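PDB 4ART: structural protein ORF273 from Acidianus two-tailed virus, which is a thermo- and acid-stable structural protein of the virion of an archaeal virus, with a new fold. Local coordinates for residues D27-A32 with Y247-E252; I141-E146 with Q153-N158. One frame throughout, in Å; residues are numbered along the deposited sequence.

Overall arrangement
Both contacts involve the same seven-stranded mixed sheet, and their centres lie about 10 Å apart. Contact 2 is a buried hairpin inside the sheet, pairing strands 139-146 and 154-161. Contact 1 is partly buried and lays helix 23-44 against strand 247-253, the next strand beyond 154-161. Strands 154-161 and 247-253 are neighbours, so backbone bonds tie the contacts together. The same helix continues over the hairpin, where Leu31 meets Ile141. The chemistry follows the position. Contact 2 is held by main-chain hydrogen bonds and apolar side chains, whereas contact 1 relies on side chains: a tyrosine, two glutamates and an alanine-valine touch.

Contact 1: D27-A32 with Y247-E252; sequences DEEKLA and YQVCYE
Helix segment 27-32 runs over strand segment 247-252 with axes 9.1 Å apart at closest approach and a signed crossing angle of -37°. This is helix-on-sheet packing: the N-terminal helix 23-44 lies on one face of the seven-stranded mixed sheet, here near the edge strand 258-261. Tyr247, Val249 and Tyr251, every second residue of the strand, point toward the helix. Glu28 and Ala32, one turn apart, point back.

Tyr247 is gripped by two consecutive glutamates. Its CG is anti to the backbone N (chi1 -168°), which sends the ring across the helix, past Glu28 to Glu29. Glu28 CB sits over one ring face in a CH-pi contact, 3.7 Å from the ring centroid and displaced toward the rim. The Glu28 chain crosses Tyr247 obliquely and stays extended beyond CG, which lays its carboxylate beside the base of the tyrosine, OE2 3.4 Å from Tyr247 CB. Glu29 comes to the far end of the ring, crossing Tyr247 at about a right angle. Its chain bends at chi2 (66°), which brings the carboxylate down to the phenol. Such a carboxylate probably accepts as an anion.

Further along, Ala32 CB rests on Val249 CG2 at 3.6 Å. Tyr251 reaches the end of this helical turn, and its OH is hydrogen-bonded to Asp33 OD1. On the other side of the strand, Cys250 forms a disulfide with Cys263.

The hydroxyl of Tyr247 donates to Glu29 OE1 at 2.5 Å, a short bond that uses the anti lone pair of OE1, the one directed away from OE2.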
ATOM      1  N   ASP A  27       8.533  20.788  20.274  1.00 30.82           N
ATOM      2  CA  ASP A  27       9.364  19.998  19.342  1.00 30.78           C
ATOM      3  C   ASP A  27       8.565  19.546  18.141  1.00 31.07           C
ATOM      4  O   ASP A  27       9.082  19.574  17.017  1.00 29.72           O
ATOM      5  CB  ASP A  27       9.952  18.758  20.033  1.00 34.13           C
ATOM      6  CG  ASP A  27      11.201  18.973  20.880  1.00 55.01           C
ATOM      7  OD1 ASP A  27      11.677  20.139  20.971  1.00 58.62           O
ATOM      8  OD2 ASP A  27      11.711  17.976  21.445  1.00 60.62           O
ATOM      9  N   GLU A  28       7.297  19.129  18.360  1.00 27.04           N
ATOM     10  CA  GLU A  28       6.447  18.654  17.267  1.00 25.21           C
ATOM     11  C   GLU A  28       6.074  19.779  16.328  1.00 30.31           C
ATOM     12  O   GLU A  28       6.076  19.568  15.129  1.00 31.07           O
ATOM     13  CB  GLU A  28       5.217  17.916  17.793  1.00 26.14           C
ATOM     14  CG  GLU A  28       5.594  16.631  18.513  1.00 29.66           C
ATOM     15  CD  GLU A  28       4.463  16.002  19.294  1.00 39.19           C
ATOM     16  OE1 GLU A  28       3.935  16.636  20.235  1.00 27.16           O
ATOM     17  OE2 GLU A  28       4.078  14.874  18.936  1.00 35.08           O
ATOM     18  N   GLU A  29       5.837  20.995  16.858  1.00 29.66           N
ATOM     19  CA  GLU A  29       5.535  22.147  16.004  1.00 29.49           C
ATOM     20  C   GLU A  29       6.752  22.456  15.124  1.00 30.86           C
ATOM     21  O   GLU A  29       6.592  22.696  13.931  1.00 29.65           O
ATOM     22  CB  GLU A  29       5.136  23.370  16.852  1.00 32.15           C
ATOM     23  CG  GLU A  29       4.380  24.451  16.084  1.00 43.11           C
ATOM     24  CD  GLU A  29       2.996  24.104  15.563  1.00 57.14           C
ATOM     25  OE1 GLU A  29       2.179  23.556  16.339  1.00 40.16           O
ATOM     26  OE2 GLU A  29       2.711  24.438  14.391  1.00 63.70           O
ATOM     27  N   LYS A  30       7.966  22.415  15.719  1.00 29.26           N
ATOM     28  CA  LYS A  30       9.252  22.620  15.030  1.00 29.36           C
ATOM     29  C   LYS A  30       9.446  21.592  13.921  1.00 33.08           C
ATOM     30  O   LYS A  30       9.837  21.952  12.817  1.00 33.49           O
ATOM     31  CB  LYS A  30      10.420  22.575  16.023  1.00 29.59           C
ATOM     32  CG  LYS A  30      10.500  23.837  16.878  1.00 34.44           C
ATOM     33  CD  LYS A  30      11.431  23.651  18.084  1.00 40.96           C
ATOM     34  CE  LYS A  30      11.376  24.800  19.067  1.00 41.34           C
ATOM     35  NZ  LYS A  30      12.421  24.679  20.126  1.00 41.37           N
ATOM     36  N   LEU A  31       9.137  20.330  14.205  1.00 30.18           N
ATOM     37  CA  LEU A  31       9.275  19.239  13.243  1.00 29.86           C
ATOM     38  C   LEU A  31       8.356  19.413  12.037  1.00 33.85           C
ATOM     39  O   LEU A  31       8.782  19.149  10.920  1.00 35.93           O
ATOM     40  CB  LEU A  31       9.023  17.868  13.922  1.00 29.30           C
ATOM     41  CG  LEU A  31      10.155  17.334  14.812  1.00 34.30           C
ATOM     42  CD1 LEU A  31       9.642  16.195  15.689  1.00 32.90           C
ATOM     43  CD2 LEU A  31      11.375  16.877  13.971  1.00 34.06           C
ATOM     44  N   ALA A  32       7.095  19.840  12.267  1.00 28.29           N
ATOM     45  CA  ALA A  32       6.114  20.061  11.203  1.00 26.32           C
ATOM     46  C   ALA A  32       6.554  21.207  10.271  1.00 29.93           C
ATOM     47  O   ALA A  32       6.440  21.066   9.062  1.00 29.20           O
ATOM     48  CB  ALA A  32       4.753  20.340  11.797  1.00 26.05           C
ATOM     49  N   TYR A 247       0.347  14.452  16.547  1.00 27.09           N
ATOM     50  CA  TYR A 247       0.330  15.900  16.540  1.00 26.63           C
ATOM     51  C   TYR A 247       0.158  16.228  15.072  1.00 31.38           C
ATOM     52  O   TYR A 247       0.965  15.821  14.237  1.00 30.49           O
ATOM     53  CB  TYR A 247       1.644  16.428  17.074  1.00 26.82           C
ATOM     54  CG  TYR A 247       1.636  17.899  17.374  1.00 26.93           C
ATOM     55  CD1 TYR A 247       1.302  18.369  18.642  1.00 28.29           C
ATOM     56  CD2 TYR A 247       2.036  18.828  16.413  1.00 27.09           C
ATOM     57  CE1 TYR A 247       1.395  19.719  18.954  1.00 29.85           C
ATOM     58  CE2 TYR A 247       2.161  20.172  16.722  1.00 27.39           C
ATOM     59  CZ  TYR A 247       1.829  20.613  17.991  1.00 35.07           C
ATOM     60  OH  TYR A 247       1.890  21.942  18.282  1.00 34.77           O
ATOM     61  N   GLN A 248      -0.958  16.866  14.742  1.00 29.96           N
ATOM     62  CA  GLN A 248      -1.345  17.109  13.356  1.00 31.01           C
ATOM     63  C   GLN A 248      -1.279  18.577  12.953  1.00 33.41           C
ATOM     64  O   GLN A 248      -1.890  19.427  13.612  1.00 32.15           O
ATOM     65  CB  GLN A 248      -2.746  16.521  13.144  1.00 32.60           C
ATOM     66  CG  GLN A 248      -3.234  16.499  11.704  1.00 50.74           C
ATOM     67  CD  GLN A 248      -4.534  15.731  11.623  1.00 68.70           C
ATOM     68  OE1 GLN A 248      -5.583  16.317  11.374  1.00 63.02           O
ATOM     69  NE2 GLN A 248      -4.501  14.399  11.856  1.00 57.39           N
ATOM     70  N   VAL A 249      -0.489  18.888  11.892  1.00 28.97           N
ATOM     71  CA  VAL A 249      -0.332  20.282  11.397  1.00 28.65           C
ATOM     72  C   VAL A 249      -0.701  20.338   9.917  1.00 33.05           C
ATOM     73  O   VAL A 249      -0.233  19.497   9.145  1.00 31.62           O
ATOM     74  CB  VAL A 249       1.053  20.938  11.705  1.00 30.69           C
ATOM     75  CG1 VAL A 249       1.102  22.399  11.279  1.00 30.59           C
ATOM     76  CG2 VAL A 249       1.417  20.804  13.169  1.00 30.02           C
ATOM     77  N   CYS A 250      -1.556  21.320   9.536  1.00 29.87           N
ATOM     78  CA  CYS A 250      -2.073  21.467   8.181  1.00 31.28           C
ATOM     79  C   CYS A 250      -1.765  22.801   7.534  1.00 35.19           C
ATOM     80  O   CYS A 250      -1.514  23.789   8.214  1.00 33.93           O
ATOM     81  CB  CYS A 250      -3.554  21.109   8.091  1.00 32.15           C
ATOM     82  SG  CYS A 250      -3.962  19.482   8.754  1.00 35.30           S
ATOM     83  N   TYR A 251      -1.680  22.789   6.200  1.00 32.47           N
ATOM     84  CA  TYR A 251      -1.296  23.925   5.369  1.00 33.70           C
ATOM     85  C   TYR A 251      -2.034  23.908   4.037  1.00 40.00           C
ATOM     86  O   TYR A 251      -2.399  22.838   3.535  1.00 36.59           O
ATOM     87  CB  TYR A 251       0.207  23.854   5.043  1.00 34.09           C
ATOM     88  CG  TYR A 251       1.134  23.642   6.221  1.00 33.67           C
ATOM     89  CD1 TYR A 251       1.429  22.354   6.682  1.00 31.64           C
ATOM     90  CD2 TYR A 251       1.770  24.721   6.835  1.00 37.40           C
ATOM     91  CE1 TYR A 251       2.327  22.152   7.727  1.00 31.23           C
ATOM     92  CE2 TYR A 251       2.633  24.533   7.911  1.00 39.70           C
ATOM     93  CZ  TYR A 251       2.941  23.244   8.323  1.00 40.53           C
ATOM     94  OH  TYR A 251       3.829  23.076   9.351  1.00 38.64           O
ATOM     95  N   GLU A 252      -2.265  25.100   3.471  1.00 40.61           N
ATOM     96  CA  GLU A 252      -2.883  25.244   2.156  1.00 42.17           C
ATOM     97  C   GLU A 252      -1.875  25.897   1.229  1.00 47.22           C
ATOM     98  O   GLU A 252      -1.151  26.796   1.663  1.00 46.83           O
ATOM     99  CB  GLU A 252      -4.193  26.036   2.215  1.00 44.48           C
ATOM    100  CG  GLU A 252      -4.053  27.454   2.737  1.00 58.13           C
ATOM    101  CD  GLU A 252      -5.271  28.343   2.585  1.00 73.60           C
ATOM    102  OE1 GLU A 252      -6.277  27.895   1.986  1.00 52.67           O
ATOM    103  OE2 GLU A 252      -5.208  29.500   3.060  1.00 73.67           O
TER

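Contact 2: I141-E146 with Q153-N158; sequences IHAVVE and QYLAVN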
ATOM      1  N   ILE A 141       6.954  10.426  11.122  1.00 27.17           N
ATOM      2  CA  ILE A 141       6.151  11.510  10.531  1.00 26.84           C
ATOM      3  C   ILE A 141       5.563  11.079   9.193  1.00 30.55           C
ATOM      4  O   ILE A 141       6.277  10.615   8.312  1.00 31.29           O
ATOM      5  CB  ILE A 141       6.963  12.842  10.413  1.00 28.61           C
ATOM      6  CG1 ILE A 141       7.573  13.245  11.767  1.00 28.44           C
ATOM      7  CG2 ILE A 141       6.118  13.957   9.813  1.00 27.70           C
ATOM      8  CD1 ILE A 141       8.468  14.528  11.740  1.00 26.99           C
ATOM      9  N   HIS A 142       4.257  11.246   9.056  1.00 27.90           N
ATOM     10  CA  HIS A 142       3.557  10.964   7.821  1.00 27.07           C
ATOM     11  C   HIS A 142       3.045  12.269   7.276  1.00 28.66           C
ATOM     12  O   HIS A 142       2.229  12.920   7.932  1.00 27.33           O
ATOM     13  CB  HIS A 142       2.411   9.962   8.038  1.00 28.09           C
ATOM     14  CG  HIS A 142       1.770   9.495   6.745  1.00 32.46           C
ATOM     15  ND1 HIS A 142       0.503   8.978   6.734  1.00 35.16           N
ATOM     16  CD2 HIS A 142       2.265   9.428   5.473  1.00 34.69           C
ATOM     17  CE1 HIS A 142       0.239   8.651   5.471  1.00 34.55           C
ATOM     18  NE2 HIS A 142       1.259   8.904   4.672  1.00 35.04           N
ATOM     19  N   ALA A 143       3.605  12.700   6.128  1.00 25.98           N
ATOM     20  CA  ALA A 143       3.219  13.930   5.434  1.00 27.76           C
ATOM     21  C   ALA A 143       2.390  13.551   4.230  1.00 34.04           C
ATOM     22  O   ALA A 143       2.767  12.647   3.501  1.00 35.30           O
ATOM     23  CB  ALA A 143       4.444  14.722   5.009  1.00 28.99           C
ATOM     24  N   VAL A 144       1.227  14.178   4.061  1.00 31.56           N
ATOM     25  CA  VAL A 144       0.345  13.880   2.924  1.00 32.16           C
ATOM     26  C   VAL A 144       0.093  15.144   2.139  1.00 36.04           C
ATOM     27  O   VAL A 144      -0.348  16.146   2.704  1.00 36.26           O
ATOM     28  CB  VAL A 144      -0.984  13.156   3.319  1.00 35.51           C
ATOM     29  CG1 VAL A 144      -1.705  12.601   2.087  1.00 34.98           C
ATOM     30  CG2 VAL A 144      -0.732  12.046   4.341  1.00 34.56           C
ATOM     31  N   VAL A 145       0.423  15.117   0.855  1.00 34.02           N
ATOM     32  CA  VAL A 145       0.203  16.255  -0.031  1.00 35.50           C
ATOM     33  C   VAL A 145      -0.939  15.935  -0.997  1.00 40.80           C
ATOM     34  O   VAL A 145      -0.913  14.892  -1.669  1.00 40.32           O
ATOM     35  CB  VAL A 145       1.485  16.701  -0.769  1.00 39.88           C
ATOM     36  CG1 VAL A 145       1.275  18.042  -1.460  1.00 40.61           C
ATOM     37  CG2 VAL A 145       2.671  16.779   0.186  1.00 39.18           C
ATOM     38  N   GLU A 146      -1.943  16.823  -1.034  1.00 38.03           N
ATOM     39  CA  GLU A 146      -3.101  16.740  -1.922  1.00 39.34           C
ATOM     40  C   GLU A 146      -2.886  17.670  -3.133  1.00 47.09           C
ATOM     41  O   GLU A 146      -2.670  18.869  -2.945  1.00 47.18           O
ATOM     42  CB  GLU A 146      -4.399  17.098  -1.160  1.00 40.26           C
ATOM     43  CG  GLU A 146      -5.603  17.444  -2.021  1.00 48.90           C
ATOM     44  CD  GLU A 146      -6.237  16.327  -2.827  1.00 63.14           C
ATOM     45  OE1 GLU A 146      -5.943  15.135  -2.572  1.00 38.66           O
ATOM     46  OE2 GLU A 146      -7.051  16.657  -3.718  1.00 64.94           O
ATOM     47  N   GLN A 153      -2.471  21.607  -3.540  1.00 48.38           N
ATOM     48  CA  GLN A 153      -3.545  22.275  -2.816  1.00 47.36           C
ATOM     49  C   GLN A 153      -3.296  22.285  -1.301  1.00 46.45           C
ATOM     50  O   GLN A 153      -3.403  23.349  -0.688  1.00 43.83           O
ATOM     51  CB  GLN A 153      -4.909  21.619  -3.091  1.00 49.12           C
ATOM     52  CG  GLN A 153      -5.309  21.416  -4.550  1.00 71.21           C
ATOM     53  CD  GLN A 153      -6.762  21.007  -4.621  1.00 96.37           C
ATOM     54  OE1 GLN A 153      -7.666  21.819  -4.413  1.00 95.14           O
ATOM     55  NE2 GLN A 153      -7.024  19.726  -4.853  1.00 90.06           N
ATOM     56  N   TYR A 154      -3.034  21.100  -0.688  1.00 40.63           N
ATOM     57  CA  TYR A 154      -2.862  20.995   0.763  1.00 38.34           C
ATOM     58  C   TYR A 154      -1.757  20.070   1.213  1.00 37.33           C
ATOM     59  O   TYR A 154      -1.372  19.148   0.497  1.00 35.23           O
ATOM     60  CB  TYR A 154      -4.180  20.565   1.449  1.00 40.23           C
ATOM     61  CG  TYR A 154      -5.407  21.316   0.980  1.00 46.63           C
ATOM     62  CD1 TYR A 154      -5.650  22.630   1.393  1.00 51.39           C
ATOM     63  CD2 TYR A 154      -6.341  20.713   0.143  1.00 48.30           C
ATOM     64  CE1 TYR A 154      -6.794  23.323   0.983  1.00 55.07           C
ATOM     65  CE2 TYR A 154      -7.475  21.402  -0.294  1.00 51.00           C
ATOM     66  CZ  TYR A 154      -7.705  22.704   0.140  1.00 64.15           C
ATOM     67  OH  TYR A 154      -8.819  23.393  -0.283  1.00 71.07           O
ATOM     68  N   LEU A 155      -1.280  20.311   2.439  1.00 31.90           N
ATOM     69  CA  LEU A 155      -0.304  19.490   3.144  1.00 29.71           C
ATOM     70  C   LEU A 155      -0.815  19.240   4.541  1.00 32.61           C
ATOM     71  O   LEU A 155      -1.331  20.147   5.178  1.00 32.87           O
ATOM     72  CB  LEU A 155       1.106  20.162   3.187  1.00 28.99           C
ATOM     73  CG  LEU A 155       2.179  19.546   4.131  1.00 29.87           C
ATOM     74  CD1 LEU A 155       2.562  18.127   3.723  1.00 27.65           C
ATOM     75  CD2 LEU A 155       3.418  20.418   4.212  1.00 29.43           C
ATOM     76  N   ALA A 156      -0.714  17.989   4.995  1.00 29.70           N
ATOM     77  CA  ALA A 156      -1.049  17.578   6.348  1.00 29.02           C
ATOM     78  C   ALA A 156       0.148  16.808   6.875  1.00 29.68           C
ATOM     79  O   ALA A 156       0.695  15.952   6.184  1.00 28.17           O
ATOM     80  CB  ALA A 156      -2.287  16.709   6.368  1.00 29.45           C
ATOM     81  N   VAL A 157       0.618  17.190   8.048  1.00 25.19           N
ATOM     82  CA  VAL A 157       1.782  16.559   8.655  1.00 23.81           C
ATOM     83  C   VAL A 157       1.272  15.920   9.958  1.00 29.99           C
ATOM     84  O   VAL A 157       0.731  16.629  10.815  1.00 30.02           O
ATOM     85  CB  VAL A 157       2.914  17.587   8.934  1.00 25.62           C
ATOM     86  CG1 VAL A 157       4.144  16.900   9.532  1.00 24.67           C
ATOM     87  CG2 VAL A 157       3.283  18.411   7.698  1.00 24.89           C
ATOM     88  N   ASN A 158       1.451  14.598  10.090  1.00 26.06           N
ATOM     89  CA  ASN A 158       1.064  13.791  11.266  1.00 26.09           C
ATOM     90  C   ASN A 158       2.304  13.273  11.969  1.00 28.56           C
ATOM     91  O   ASN A 158       3.064  12.525  11.379  1.00 26.99           O
ATOM     92  CB  ASN A 158       0.169  12.599  10.839  1.00 27.70           C
ATOM     93  CG  ASN A 158      -1.200  13.045  10.389  1.00 54.60           C
ATOM     94  OD1 ASN A 158      -1.824  13.872  11.006  1.00 53.61           O
ATOM     95  ND2 ASN A 158      -1.551  12.807   9.145  1.00 57.77           N
TER
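The side chains of this antiparallel beta hairpin divide between the two faces of the sheet, and those of each face meet differently. Ala143, Val145, Leu155 and Val157 lie on the face covered by helix 23-44. Leu155 has CG anti to the backbone N (chi1 169°), and its CD1 branch leans across the strand pair. CD1 lies 3.8 Å from Val145 CG2, the two chains crossing obliquely, and also touches Ala143 CB. Ile141 meets Val157 in the same oblique way, CG2 to CG1 at 3.6 Å.

His142, Val144, Glu146, Tyr154, Ala156 and Asn158 occupy the opposite face, where helix 99-108 packs. Val144 CG2 lies over one face of the His142 imidazole, offset toward its rim. The imidazole swings off the strand partner, and its NE2 is hydrogen-bonded to Asp94. Glu146 and Tyr154 run side by side in the same direction. Glu146 CG meets the ring edge at CD2, 4.0 Å away, and the carboxylate is turned 24° from the ring plane. Asn158 OD1 accepts from Gln248 of the next strand.

Seven main-chain hydrogen bonds join the strands. Val144 N to Ala156 O is 2.8 Å, nearly along the C=O axis. At the turn end, Gln153 and Tyr154 both face Glu146 in a classic beta bulge. Glu146 O therefore accepts twice, from Gln153 N at 2.8 Å and from Tyr154 N at 3.2 Å.

The pairing satisfies the backbone groups that face each other; those of Ile141, Ala143 and Val145 bond to strand 87-96. With NE2 on Asp94 and ND1 weakly bonded to the Gly109 carbonyl oxygen, His142 is probably protonated.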